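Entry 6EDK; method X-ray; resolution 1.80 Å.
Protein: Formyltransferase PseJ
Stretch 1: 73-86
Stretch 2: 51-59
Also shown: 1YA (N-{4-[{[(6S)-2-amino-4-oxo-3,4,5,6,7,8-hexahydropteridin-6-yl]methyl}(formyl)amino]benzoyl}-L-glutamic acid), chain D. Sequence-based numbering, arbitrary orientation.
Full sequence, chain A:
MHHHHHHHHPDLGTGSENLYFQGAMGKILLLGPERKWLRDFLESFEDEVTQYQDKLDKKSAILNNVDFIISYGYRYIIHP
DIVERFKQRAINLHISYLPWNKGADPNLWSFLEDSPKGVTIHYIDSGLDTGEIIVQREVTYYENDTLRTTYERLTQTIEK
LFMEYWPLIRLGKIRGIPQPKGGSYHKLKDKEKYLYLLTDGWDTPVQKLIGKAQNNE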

ATOM      1  N   GLY A  73       0.652  -2.374  -4.988  1.00 28.90           N
ATOM      2  CA  GLY A  73       0.921  -3.762  -5.273  1.00 31.59           C
ATOM      3  C   GLY A  73       2.206  -3.988  -6.051  1.00 33.43           C
ATOM      4  O   GLY A  73       2.351  -5.030  -6.679  1.00 34.64           O
ATOM      5  N   TYR A  74       3.101  -3.016  -6.076  1.00 33.47           N
ATOM      6  CA  TYR A  74       4.387  -3.172  -6.758  1.00 34.54           C
ATOM      7  C   TYR A  74       5.246  -4.175  -6.001  1.00 36.69           C
ATOM      8  O   TYR A  74       5.377  -4.103  -4.780  1.00 34.59           O
ATOM      9  CB  TYR A  74       5.102  -1.845  -6.827  1.00 35.25           C
ATOM     10  CG  TYR A  74       6.380  -1.868  -7.615  1.00 35.34           C
ATOM     11  CD1 TYR A  74       6.403  -2.312  -8.931  1.00 37.59           C
ATOM     12  CD2 TYR A  74       7.572  -1.419  -7.043  1.00 36.09           C
ATOM     13  CE1 TYR A  74       7.616  -2.304  -9.688  1.00 37.15           C
ATOM     14  CE2 TYR A  74       8.786  -1.419  -7.779  1.00 38.62           C
ATOM     15  CZ  TYR A  74       8.790  -1.874  -9.080  1.00 38.81           C
ATOM     16  OH  TYR A  74       9.984  -1.851  -9.796  1.00 42.06           O
ATOM     17  N   ARG A  75       5.845  -5.098  -6.727  1.00 37.77           N
ATOM     18  CA  ARG A  75       6.413  -6.267  -6.098  1.00 43.41           C
ATOM     19  C   ARG A  75       7.885  -6.120  -5.732  1.00 43.20           C
ATOM     20  O   ARG A  75       8.440  -7.042  -5.135  1.00 44.86           O
ATOM     21  CB  ARG A  75       6.220  -7.495  -7.004  1.00 46.09           C
ATOM     22  CG  ARG A  75       4.813  -8.131  -6.833  1.00 53.83           C
ATOM     23  CD  ARG A  75       4.391  -8.905  -8.097  1.00 71.44           C
ATOM     24  NE  ARG A  75       4.102  -8.004  -9.221  1.00 77.42           N
ATOM     25  CZ  ARG A  75       2.879  -7.650  -9.625  1.00 65.02           C
ATOM     26  NH1 ARG A  75       1.786  -8.132  -9.011  1.00 69.45           N
ATOM     27  NH2 ARG A  75       2.761  -6.813 -10.650  1.00 39.75           N
ATOM     28  N   TYR A  76       8.516  -4.994  -6.024  1.00 36.42           N
ATOM     29  CA  TYR A  76       9.934  -4.855  -5.752  1.00 37.60           C
ATOM     30  C   TYR A  76      10.241  -3.662  -4.877  1.00 42.04           C
ATOM     31  O   TYR A  76       9.498  -2.655  -4.822  1.00 39.41           O
ATOM     32  CB  TYR A  76      10.716  -4.741  -7.094  1.00 36.74           C
ATOM     33  CG  TYR A  76      10.367  -5.865  -8.045  1.00 39.34           C
ATOM     34  CD1 TYR A  76      10.929  -7.133  -7.903  1.00 47.44           C
ATOM     35  CD2 TYR A  76       9.412  -5.686  -9.070  1.00 41.69           C
ATOM     36  CE1 TYR A  76      10.593  -8.165  -8.759  1.00 49.43           C
ATOM     37  CE2 TYR A  76       9.070  -6.726  -9.925  1.00 45.19           C
ATOM     38  CZ  TYR A  76       9.677  -7.962  -9.764  1.00 49.74           C
ATOM     39  OH  TYR A  76       9.343  -9.001 -10.596  1.00 52.73           O
ATOM     40  N   ILE A  77      11.372  -3.782  -4.188  1.00 43.89           N
ATOM     41  CA  ILE A  77      11.936  -2.669  -3.440  1.00 43.06           C
ATOM     42  C   ILE A  77      12.438  -1.625  -4.420  1.00 42.96           C
ATOM     43  O   ILE A  77      13.126  -1.956  -5.391  1.00 46.12           O
ATOM     44  CB  ILE A  77      13.055  -3.184  -2.519  1.00 47.48           C
ATOM     45  CG1 ILE A  77      12.472  -4.301  -1.641  1.00 58.84           C
ATOM     46  CG2 ILE A  77      13.641  -2.052  -1.695  1.00 44.30           C
ATOM     47  CD1 ILE A  77      13.492  -5.167  -0.950  1.00 70.30           C
ATOM     48  N   ILE A  78      12.062  -0.384  -4.207  1.00 40.72           N
ATOM     49  CA  ILE A  78      12.468   0.725  -5.057  1.00 44.04           C
ATOM     50  C   ILE A  78      13.823   1.239  -4.585  1.00 47.56           C
ATOM     51  O   ILE A  78      14.009   1.581  -3.404  1.00 39.65           O
ATOM     52  CB  ILE A  78      11.419   1.846  -5.050  1.00 41.31           C
ATOM     53  CG1 ILE A  78      10.111   1.324  -5.691  1.00 39.98           C
ATOM     54  CG2 ILE A  78      11.893   3.051  -5.839  1.00 37.36           C
ATOM     55  CD1 ILE A  78       8.936   2.234  -5.440  1.00 38.14           C
ATOM     56  N   HIS A  79      14.762   1.320  -5.524  1.00 47.88           N
ATOM     57  CA  HIS A  79      16.154   1.631  -5.197  1.00 46.00           C
ATOM     58  C   HIS A  79      16.279   2.996  -4.537  1.00 39.28           C
ATOM     59  O   HIS A  79      15.569   3.934  -4.905  1.00 41.42           O
ATOM     60  CB  HIS A  79      16.969   1.595  -6.495  1.00 51.50           C
ATOM     61  CG  HIS A  79      18.442   1.677  -6.281  1.00 57.66           C
ATOM     62  ND1 HIS A  79      19.091   2.870  -6.025  1.00 59.93           N
ATOM     63  CD2 HIS A  79      19.389   0.712  -6.261  1.00 61.59           C
ATOM     64  CE1 HIS A  79      20.382   2.634  -5.879  1.00 63.79           C
ATOM     65  NE2 HIS A  79      20.588   1.336  -6.013  1.00 61.98           N
ATOM     66  N   PRO A  80      17.197   3.155  -3.565  1.00 42.16           N
ATOM     67  CA  PRO A  80      17.257   4.418  -2.793  1.00 45.35           C
ATOM     68  C   PRO A  80      17.560   5.654  -3.610  1.00 44.72           C
ATOM     69  O   PRO A  80      17.113   6.774  -3.269  1.00 44.62           O
ATOM     70  CB  PRO A  80      18.371   4.153  -1.770  1.00 49.07           C
ATOM     71  CG  PRO A  80      18.493   2.675  -1.702  1.00 52.35           C
ATOM     72  CD  PRO A  80      18.114   2.132  -3.034  1.00 49.04           C
ATOM     73  N   ASP A  81      18.284   5.497  -4.720  1.00 47.67           N
ATOM     74  CA  ASP A  81      18.533   6.650  -5.578  1.00 53.73           C
ATOM     75  C   ASP A  81      17.247   7.091  -6.255  1.00 47.37           C
ATOM     76  O   ASP A  81      16.987   8.297  -6.429  1.00 43.70           O
ATOM     77  CB  ASP A  81      19.621   6.307  -6.595  1.00 63.96           C
ATOM     78  CG  ASP A  81      20.995   6.080  -5.929  1.00 69.29           C
ATOM     79  OD1 ASP A  81      21.215   6.571  -4.802  1.00 66.83           O
ATOM     80  OD2 ASP A  81      21.838   5.403  -6.531  1.00 71.29           O
ATOM     81  N   ILE A  82      16.389   6.136  -6.610  1.00 46.46           N
ATOM     82  CA  ILE A  82      15.062   6.508  -7.121  1.00 45.22           C
ATOM     83  C   ILE A  82      14.247   7.204  -6.030  1.00 40.93           C
ATOM     84  O   ILE A  82      13.604   8.253  -6.271  1.00 37.00           O
ATOM     85  CB  ILE A  82      14.357   5.252  -7.653  1.00 46.78           C
ATOM     86  CG1 ILE A  82      15.138   4.600  -8.814  1.00 48.91           C
ATOM     87  CG2 ILE A  82      12.997   5.583  -8.190  1.00 42.42           C
ATOM     88  CD1 ILE A  82      14.497   3.282  -9.289  1.00 47.34           C
ATOM     89  N   VAL A  83      14.295   6.648  -4.809  1.00 40.36           N
ATOM     90  CA  VAL A  83      13.606   7.245  -3.661  1.00 42.60           C
ATOM     91  C   VAL A  83      14.036   8.679  -3.465  1.00 49.80           C
ATOM     92  O   VAL A  83      13.189   9.581  -3.340  1.00 44.44           O
ATOM     93  CB  VAL A  83      13.869   6.399  -2.407  1.00 40.69           C
ATOM     94  CG1 VAL A  83      13.408   7.134  -1.150  1.00 45.65           C
ATOM     95  CG2 VAL A  83      13.186   5.060  -2.533  1.00 41.16           C
ATOM     96  N   GLU A  84      15.376   8.935  -3.481  1.00 51.53           N
ATOM     97  CA  GLU A  84      15.836  10.302  -3.273  1.00 51.33           C
ATOM     98  C   GLU A  84      15.412  11.197  -4.421  1.00 45.71           C
ATOM     99  O   GLU A  84      14.945  12.314  -4.206  1.00 47.53           O
ATOM    100  CB  GLU A  84      17.354  10.338  -3.108  1.00 65.99           C
ATOM    101  CG  GLU A  84      17.877  11.705  -2.646  1.00 70.75           C
ATOM    102  CD  GLU A  84      17.446  12.045  -1.211  1.00 82.01           C
ATOM    103  OE1 GLU A  84      17.118  11.112  -0.440  1.00 84.96           O
ATOM    104  OE2 GLU A  84      17.431  13.246  -0.855  1.00 89.73           O
ATOM    105  N   ARG A  85      15.531  10.708  -5.660  1.00 43.40           N
ATOM    106  CA  ARG A  85      15.147  11.542  -6.796  1.00 47.81           C
ATOM    107  C   ARG A  85      13.689  11.931  -6.724  1.00 48.63           C
ATOM    108  O   ARG A  85      13.304  13.014  -7.160  1.00 42.19           O
ATOM    109  CB  ARG A  85      15.421  10.769  -8.093  1.00 50.27           C
ATOM    110  CG  ARG A  85      14.875  11.441  -9.349  1.00 53.84           C
ATOM    111  CD  ARG A  85      15.362  10.645 -10.595  1.00 56.19           C
ATOM    112  NE  ARG A  85      14.697  11.106 -11.804  1.00 52.76           N
ATOM    113  CZ  ARG A  85      14.688  10.428 -12.959  1.00 50.99           C
ATOM    114  NH1 ARG A  85      15.273   9.244 -13.048  1.00 45.85           N
ATOM    115  NH2 ARG A  85      14.054  10.928 -14.003  1.00 56.60           N
ATOM    116  N   PHE A  86      12.845  11.056  -6.184  1.00 46.53           N
ATOM    117  CA  PHE A  86      11.418  11.344  -6.142  1.00 47.37           C
ATOM    118  C   PHE A  86      10.915  11.685  -4.741  1.00 51.54           C
ATOM    119  O   PHE A  86       9.719  11.556  -4.483  1.00 43.62           O
ATOM    120  CB  PHE A  86      10.644  10.149  -6.738  1.00 41.27           C
ATOM    121  CG  PHE A  86      10.771  10.061  -8.249  1.00 39.86           C
ATOM    122  CD1 PHE A  86       9.947  10.809  -9.050  1.00 43.06           C
ATOM    123  CD2 PHE A  86      11.747   9.254  -8.832  1.00 42.63           C
ATOM    124  CE1 PHE A  86      10.081  10.752 -10.446  1.00 46.54           C
ATOM    125  CE2 PHE A  86      11.891   9.197 -10.184  1.00 40.58           C
ATOM    126  CZ  PHE A  86      11.065   9.956 -11.003  1.00 41.79           C
TER
HETATM  127  N1  1YA D 303      10.153   0.233  -2.092  1.00 34.63           N
HETATM  128  C2  1YA D 303      10.684   1.131  -1.044  1.00 38.01           C
HETATM  129  NA2 1YA D 303      12.065   1.578  -1.092  1.00 40.92           N
HETATM  130  N3  1YA D 303       9.837   1.658   0.089  1.00 40.01           N
HETATM  131  C4  1YA D 303       8.437   1.240   0.237  1.00 40.43           C
HETATM  132  O4  1YA D 303       7.814   1.686   1.179  1.00 35.42           O
HETATM  133  C4A 1YA D 303       7.911   0.325  -0.816  1.00 38.19           C
HETATM  134  N5  1YA D 303       6.586  -0.035  -0.766  1.00 35.33           N
HETATM  135  C6  1YA D 303       6.254  -1.320  -1.569  1.00 39.24           C
HETATM  136  C7  1YA D 303       6.797  -1.383  -2.822  1.00 38.22           C
HETATM  137  N8  1YA D 303       8.303  -0.978  -2.966  1.00 33.41           N
HETATM  138  C8A 1YA D 303       8.766  -0.159  -2.014  1.00 33.32           C
HETATM  139  C9  1YA D 303       6.757  -2.475  -0.674  1.00 49.91           C
HETATM  140  N10 1YA D 303       6.421  -3.808  -1.210  1.00 55.17           N
HETATM  141  C11 1YA D 303       9.335  -6.869  -0.962  1.00 78.35           C
HETATM  142  C12 1YA D 303       8.863  -6.502  -2.212  1.00 67.86           C
HETATM  143  C13 1YA D 303       7.918  -5.487  -2.307  1.00 62.57           C
HETATM  144  C14 1YA D 303       7.456  -4.880  -1.153  1.00 60.77           C
HETATM  145  C15 1YA D 303       7.924  -5.260   0.093  1.00 72.80           C
HETATM  146  C16 1YA D 303       8.871  -6.265   0.187  1.00 77.52           C
HETATM  147  C17 1YA D 303      10.375  -8.008  -0.805  1.00 92.45           C
HETATM  148  N   1YA D 303      10.036  -8.990   0.257  1.00103.66           N
HETATM  149  CA  1YA D 303      10.871 -10.172   0.591  1.00107.69           C
HETATM  150  CB  1YA D 303      12.207  -9.716   1.230  1.00111.91           C
HETATM  151  CG  1YA D 303      12.138  -8.293   1.807  1.00112.08           C
HETATM  152  CD  1YA D 303      13.306  -7.993   2.764  1.00117.65           C
HETATM  153  OE1 1YA D 303      13.287  -6.956   3.483  1.00120.36           O
HETATM  154  OE2 1YA D 303      14.282  -8.784   2.829  1.00122.97           O
HETATM  155  CT  1YA D 303      10.068 -11.097   1.542  1.00 98.62           C
HETATM  156  O2  1YA D 303       8.915 -10.781   1.967  1.00 84.54           O
HETATM  157  O1  1YA D 303      10.553 -12.195   1.907  1.00 98.43           O
HETATM  158  C18 1YA D 303       5.102  -4.145  -1.726  1.00 58.01           C
HETATM  159  O5  1YA D 303       4.245  -3.328  -1.772  1.00 51.55           O
HETATM  160  O   1YA D 303      11.327  -8.078  -1.496  1.00 93.83           O
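Stretch 2, residues 51-59: QYQDKLDKK

Water, more than direct bonding, joins the two backbones of this contact in formyltransferase PseJ: no backbone-to-backbone hydrogen bond crosses between residues 51-59 and 73-86, yet three ordered waters each bridge their main chains. Water 1 donates to Gln53 O at 2.7 Å and accepts from Arg75 N at 3.1 Å. Water 3 accepts from Leu56 N at 3.1 Å and donates to Ile77 O, also at 3.1 Å, while water 2 donates to Leu56 O at 2.8 Å and accepts from His79 N at 2.8 Å. The example illustrates a general principle: two irregular segments can run side by side without sheet pairing when solvent satisfies the polar groups between them.

The two stretches run in the same direction. Tyr74 lies across from Gln53, with their CA atoms 6.4 Å apart; Tyr76 from Lys55, CA to CA 6.3 Å; and Ile82 from Lys58, CA to CA 5.7 Å. Stretch 2 leaves a strand at Tyr52 and continues as loop, much of it extended, although Gln53 (psi 4°) interrupts that course and Lys58 (psi -19°) ends it. Its partner is also loop until the helix of residues 80-85, which His79 caps, its ND1 accepting a hydrogen bond from Asp81 N at 3.0 Å.

Near the strand end, aromatic rings receive the loop. The CA-to-CB bond of Tyr74 points sideways, but its t rotamer brings the hydroxyl to the loop, where Tyr74 OH donates to Asp54 O at 2.7 Å; water 3 donates to the same hydroxyl at 3.0 Å. Lys55 instead uses its aliphatic portion, CG lying 3.6 Å from the centroid of the Tyr76 ring, over its face, in a CH-pi contact. The backbone of Tyr76 meanwhile serves the folate: 1YA N8 donates to Tyr76 O at 2.8 Å.

Farther along, Leu56 points toward stretch 1 and Ile82 points back, their side chains meeting at Ile82 CD1 and Leu56 CB, 4.0 Å apart. Ile82 CG1 also rests 3.9 Å from Lys58 CB. From there the long lysine reaches Asp81, forming a salt bridge of 2.8 Å between Lys58 NZ and Asp81 OD2, so one residue combines apolar packing with charge pairing. On the next helical turn, Arg85 NH1 stands 4.0 Å from Lys58 O, a gap closed by two waters: each donates to that carbonyl and accepts from NH1. In all, the contact buries 624 Å², counting both sides.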

ATOM      1  N   GLN A  51       2.239   2.810 -16.893  1.00 36.48           N
ATOM      2  CA  GLN A  51       2.229   1.739 -15.911  1.00 38.96           C
ATOM      3  C   GLN A  51       3.425   0.854 -16.133  1.00 39.79           C
ATOM      4  O   GLN A  51       3.847   0.636 -17.269  1.00 36.81           O
ATOM      5  CB  GLN A  51       0.927   0.898 -15.982  1.00 41.76           C
ATOM      6  CG  GLN A  51       0.919  -0.388 -15.101  1.00 53.13           C
ATOM      7  CD  GLN A  51       1.440  -1.675 -15.799  1.00 52.19           C
ATOM      8  OE1 GLN A  51       1.561  -1.725 -17.032  1.00 54.11           O
ATOM      9  NE2 GLN A  51       1.749  -2.733 -14.989  1.00 41.28           N
ATOM     10  N   TYR A  52       3.916   0.274 -15.042  1.00 34.62           N
ATOM     11  CA  TYR A  52       5.058  -0.636 -15.089  1.00 37.38           C
ATOM     12  C   TYR A  52       5.003  -1.593 -13.920  1.00 37.54           C
ATOM     13  O   TYR A  52       4.712  -1.184 -12.788  1.00 34.45           O
ATOM     14  CB  TYR A  52       6.353   0.178 -15.023  1.00 40.17           C
ATOM     15  CG  TYR A  52       7.572  -0.570 -15.523  1.00 43.08           C
ATOM     16  CD1 TYR A  52       7.657  -0.945 -16.867  1.00 46.15           C
ATOM     17  CD2 TYR A  52       8.621  -0.851 -14.685  1.00 41.78           C
ATOM     18  CE1 TYR A  52       8.763  -1.606 -17.333  1.00 49.00           C
ATOM     19  CE2 TYR A  52       9.743  -1.531 -15.137  1.00 47.49           C
ATOM     20  CZ  TYR A  52       9.813  -1.900 -16.478  1.00 53.33           C
ATOM     21  OH  TYR A  52      10.929  -2.565 -16.982  1.00 53.45           O
ATOM     22  N   GLN A  53       5.347  -2.859 -14.155  1.00 35.74           N
ATOM     23  CA  GLN A  53       5.336  -3.790 -13.042  1.00 39.57           C
ATOM     24  C   GLN A  53       6.635  -4.529 -12.774  1.00 42.42           C
ATOM     25  O   GLN A  53       6.677  -5.324 -11.835  1.00 39.31           O
ATOM     26  CB  GLN A  53       4.205  -4.816 -13.211  1.00 44.95           C
ATOM     27  CG  GLN A  53       4.079  -5.442 -14.555  1.00 60.40           C
ATOM     28  CD  GLN A  53       3.057  -6.572 -14.520  1.00 70.09           C
ATOM     29  OE1 GLN A  53       2.043  -6.475 -13.821  1.00 66.44           O
ATOM     30  NE2 GLN A  53       3.332  -7.660 -15.255  1.00 72.37           N
ATOM     31  N   ASP A  54       7.722  -4.237 -13.496  1.00 44.16           N
ATOM     32  CA  ASP A  54       8.957  -4.987 -13.325  1.00 48.23           C
ATOM     33  C   ASP A  54       9.980  -4.176 -12.531  1.00 47.99           C
ATOM     34  O   ASP A  54       9.759  -3.010 -12.190  1.00 43.57           O
ATOM     35  CB  ASP A  54       9.526  -5.388 -14.704  1.00 49.75           C
ATOM     36  CG  ASP A  54       8.655  -6.399 -15.447  1.00 54.35           C
ATOM     37  OD1 ASP A  54       7.831  -7.111 -14.827  1.00 56.54           O
ATOM     38  OD2 ASP A  54       8.813  -6.502 -16.678  1.00 64.87           O
ATOM     39  N   LYS A  55      11.151  -4.777 -12.270  1.00 46.93           N
ATOM     40  CA  LYS A  55      12.217  -4.076 -11.560  1.00 46.98           C
ATOM     41  C   LYS A  55      12.663  -2.830 -12.303  1.00 46.18           C
ATOM     42  O   LYS A  55      12.571  -2.745 -13.528  1.00 48.20           O
ATOM     43  CB  LYS A  55      13.437  -4.980 -11.362  1.00 55.04           C
ATOM     44  CG  LYS A  55      13.166  -6.201 -10.506  1.00 61.70           C
ATOM     45  CD  LYS A  55      14.362  -7.157 -10.486  1.00 65.28           C
ATOM     46  CE  LYS A  55      13.933  -8.551  -9.982  1.00 73.37           C
ATOM     47  NZ  LYS A  55      15.065  -9.512  -9.810  1.00 83.45           N
ATOM     48  N   LEU A  56      13.161  -1.857 -11.543  1.00 44.72           N
ATOM     49  CA  LEU A  56      13.563  -0.565 -12.059  1.00 48.61           C
ATOM     50  C   LEU A  56      14.991  -0.288 -11.644  1.00 53.70           C
ATOM     51  O   LEU A  56      15.268  -0.094 -10.459  1.00 48.81           O
ATOM     52  CB  LEU A  56      12.672   0.554 -11.538  1.00 46.91           C
ATOM     53  CG  LEU A  56      11.315   0.694 -12.172  1.00 47.22           C
ATOM     54  CD1 LEU A  56      10.590   1.683 -11.284  1.00 48.26           C
ATOM     55  CD2 LEU A  56      11.422   1.205 -13.561  1.00 48.04           C
ATOM     56  N   ASP A  57      15.892  -0.243 -12.620  1.00 50.71           N
ATOM     57  CA  ASP A  57      17.197   0.355 -12.400  1.00 46.92           C
ATOM     58  C   ASP A  57      16.995   1.847 -12.361  1.00 42.62           C
ATOM     59  O   ASP A  57      16.084   2.396 -13.011  1.00 45.98           O
ATOM     60  CB  ASP A  57      18.150  -0.057 -13.548  1.00 57.49           C
ATOM     61  CG  ASP A  57      19.608   0.393 -13.314  1.00 61.81           C
ATOM     62  OD1 ASP A  57      19.915   1.591 -13.516  1.00 62.43           O
ATOM     63  OD2 ASP A  57      20.429  -0.454 -12.898  1.00 68.41           O
ATOM     64  N   LYS A  58      17.870   2.537 -11.621  1.00 45.24           N
ATOM     65  CA  LYS A  58      17.718   3.986 -11.523  1.00 51.77           C
ATOM     66  C   LYS A  58      17.923   4.700 -12.851  1.00 50.43           C
ATOM     67  O   LYS A  58      17.481   5.856 -12.991  1.00 44.87           O
ATOM     68  CB  LYS A  58      18.688   4.559 -10.484  1.00 58.21           C
ATOM     69  CG  LYS A  58      20.152   4.604 -10.879  1.00 65.20           C
ATOM     70  CD  LYS A  58      21.000   5.030  -9.657  1.00 78.16           C
ATOM     71  CE  LYS A  58      22.502   4.995  -9.911  1.00 88.35           C
ATOM     72  NZ  LYS A  58      23.261   4.441  -8.725  1.00 94.82           N
ATOM     73  N   LYS A  59      18.570   4.044 -13.827  1.00 51.66           N
ATOM     74  CA  LYS A  59      18.738   4.640 -15.157  1.00 56.85           C
ATOM     75  C   LYS A  59      17.593   4.328 -16.118  1.00 54.80           C
ATOM     76  O   LYS A  59      17.559   4.904 -17.219  1.00 45.42           O
ATOM     77  CB  LYS A  59      20.057   4.162 -15.776  1.00 55.02           C
ATOM     78  CG  LYS A  59      21.295   4.610 -15.007  1.00 61.24           C
ATOM     79  CD  LYS A  59      22.608   4.083 -15.644  1.00 66.99           C
ATOM     80  CE  LYS A  59      22.769   2.584 -15.385  1.00 73.48           C
ATOM     81  NZ  LYS A  59      24.075   2.145 -15.913  1.00 81.60           N
TER
HETATM   82  O   HOH W   1       5.021  -5.211  -9.695  1.00 40.51           O
HETATM   83  O   HOH W   2      14.133   0.153  -7.955  1.00 39.25           O
HETATM   84  O   HOH W   3      12.691  -1.993  -8.478  1.00 47.13           O
HETATM   85  O   HOH W   4      16.083   7.295 -15.150  1.00 51.28           O
HETATM   86  O   HOH W   5      16.597   7.593 -11.051  1.00 51.65           O